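Local coordinates for uncharacterized protein (Trypanosoma brucei, PDB 2Q0X) that is of unknown function but adopts the alpha/beta hydrolase fold and is probably a component of the paraflagellar rod, at residues Phe18-Asp23 against Ile98-Arg103. Sequence-based numbering, arbitrary orientation.
Sequences FTYYKD and IGILLR
Ile100 reaches from its helix toward Tyr20 and Phe18 with CG1 placed opposite its carbonyl carbon (chi1 -75°) and CD1 extended beyond it, which carries the methyl at the end of the chain to the strand. Tyr20 meets it with CG lying between its own backbone N and carbonyl carbon (chi1 65°). CD1 of Ile100 settles at the root of the tyrosine side chain, 3.7 Å from Tyr20 CB and 3.8 Å from Tyr20 CG, and, approaching the ring obliquely, lies 3.9 Å from Tyr20 CD2. The other branch serves Phe18: Ile100 CG2 lies 4.2 Å from Phe18 CZ, a looser approach at the far end of that ring. One forked aliphatic side chain thus touches two aromatic residues that alternate with Thr19 on the strand. In this alpha/beta hydrolase fold, strand 13-21 is, within this chain, the outermost strand at one end of the mixed central sheet, and helix 87-104 packs against its face; Leu97 of the same helix also touches both aromatic residues. The contact is purely apolar, burying 140 Å² in all, while the phenolic end of Tyr20 points away from Ile100 and hydrogen-bonds Asp93 O, about two turns earlier in the same helix. Phe18 also meets the ring of His105, their planes inclined by about 25°, and packs on Pro12 of the second subunit.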
# COMPACT_ATOMS: atom_id res chain seq x y z
N PHE A 18 -7.52 10.67 -3.45
CA PHE A 18 -7.97 10.99 -2.12
C PHE A 18 -7.88 9.78 -1.22
O PHE A 18 -7.53 8.69 -1.67
CB PHE A 18 -9.39 11.57 -2.14
CG PHE A 18 -10.46 10.56 -2.42
CD1 PHE A 18 -10.73 10.17 -3.71
CD2 PHE A 18 -11.21 10.03 -1.38
CE1 PHE A 18 -11.73 9.25 -3.97
CE2 PHE A 18 -12.20 9.10 -1.64
CZ PHE A 18 -12.46 8.72 -2.95
N THR A 19 -8.14 10.01 0.07
CA THR A 19 -8.20 8.93 1.04
C THR A 19 -9.54 9.00 1.80
O THR A 19 -10.11 10.07 1.97
CB THR A 19 -7.02 9.00 2.03
OG1 THR A 19 -7.15 10.17 2.83
CG2 THR A 19 -5.66 9.04 1.30
N TYR A 20 -10.04 7.86 2.24
CA TYR A 20 -11.17 7.85 3.16
C TYR A 20 -10.78 7.05 4.39
O TYR A 20 -10.01 6.09 4.30
CB TYR A 20 -12.46 7.35 2.50
CG TYR A 20 -12.43 5.90 2.06
CD1 TYR A 20 -11.75 5.51 0.91
CD2 TYR A 20 -13.11 4.92 2.80
CE1 TYR A 20 -11.74 4.18 0.50
CE2 TYR A 20 -13.09 3.60 2.42
CZ TYR A 20 -12.40 3.23 1.25
OH TYR A 20 -12.38 1.91 0.84
N TYR A 21 -11.30 7.47 5.54
CA TYR A 21 -10.92 6.90 6.83
C TYR A 21 -11.62 5.56 7.04
O TYR A 21 -12.85 5.47 7.00
CB TYR A 21 -11.28 7.82 8.00
CG TYR A 21 -10.22 8.85 8.35
CD1 TYR A 21 -9.24 8.57 9.30
CD2 TYR A 21 -10.22 10.10 7.75
CE1 TYR A 21 -8.27 9.52 9.64
CE2 TYR A 21 -9.25 11.07 8.09
CZ TYR A 21 -8.28 10.77 9.03
OH TYR A 21 -7.33 11.74 9.35
N LYS A 22 -10.80 4.54 7.27
CA LYS A 22 -11.25 3.23 7.71
C LYS A 22 -11.37 3.24 9.23
O LYS A 22 -12.16 2.49 9.81
CB LYS A 22 -10.22 2.19 7.25
CG LYS A 22 -10.18 0.83 7.97
CD LYS A 22 -8.95 0.04 7.48
CE LYS A 22 -8.63 -1.18 8.32
NZ LYS A 22 -7.17 -1.54 8.23
N ASP A 23 -10.60 4.13 9.86
CA ASP A 23 -10.38 4.13 11.31
C ASP A 23 -9.30 5.20 11.49
O ASP A 23 -8.57 5.48 10.55
CB ASP A 23 -9.99 2.72 11.82
CG ASP A 23 -8.50 2.56 12.11
OD1 ASP A 23 -7.86 3.49 12.62
OD2 ASP A 23 -7.98 1.46 11.87
N ILE A 98 -17.76 2.48 -2.43
CA ILE A 98 -18.86 2.48 -3.39
C ILE A 98 -19.91 3.55 -3.02
O ILE A 98 -20.31 4.34 -3.87
CB ILE A 98 -19.51 1.10 -3.54
CG1 ILE A 98 -18.51 0.11 -4.16
CG2 ILE A 98 -20.79 1.17 -4.42
CD1 ILE A 98 -19.01 -1.37 -4.17
N GLY A 99 -20.33 3.57 -1.76
CA GLY A 99 -21.19 4.62 -1.26
C GLY A 99 -20.70 6.04 -1.50
O GLY A 99 -21.47 6.92 -1.91
N ILE A 100 -19.42 6.27 -1.20
CA ILE A 100 -18.79 7.57 -1.46
C ILE A 100 -18.83 7.92 -2.95
O ILE A 100 -19.21 9.02 -3.33
CB ILE A 100 -17.33 7.56 -0.97
CG1 ILE A 100 -17.28 7.65 0.55
CG2 ILE A 100 -16.49 8.69 -1.65
CD1 ILE A 100 -15.94 7.11 1.13
N LEU A 101 -18.46 6.98 -3.80
CA LEU A 101 -18.49 7.23 -5.24
C LEU A 101 -19.88 7.58 -5.78
O LEU A 101 -20.05 8.47 -6.63
CB LEU A 101 -17.96 6.01 -5.98
CG LEU A 101 -16.46 5.74 -5.84
CD1 LEU A 101 -16.11 4.38 -6.40
CD2 LEU A 101 -15.65 6.86 -6.55
N LEU A 102 -20.88 6.84 -5.29
CA LEU A 102 -22.26 7.06 -5.72
C LEU A 102 -22.73 8.43 -5.29
O LEU A 102 -23.18 9.21 -6.12
CB LEU A 102 -23.19 5.97 -5.19
CG LEU A 102 -22.95 4.55 -5.70
CD1 LEU A 102 -23.90 3.56 -5.01
CD2 LEU A 102 -23.07 4.47 -7.21
N ARG A 103 -22.62 8.76 -4.01
CA ARG A 103 -23.20 10.04 -3.58
C ARG A 103 -22.29 11.23 -3.85
O ARG A 103 -22.79 12.31 -4.20
CB ARG A 103 -23.72 10.03 -2.13
CG ARG A 103 -23.09 9.07 -1.17
CD ARG A 103 -23.55 9.27 0.26
NE ARG A 103 -23.30 10.65 0.72
CZ ARG A 103 -22.12 11.15 1.10
NH1 ARG A 103 -21.01 10.41 1.11
NH2 ARG A 103 -22.06 12.42 1.49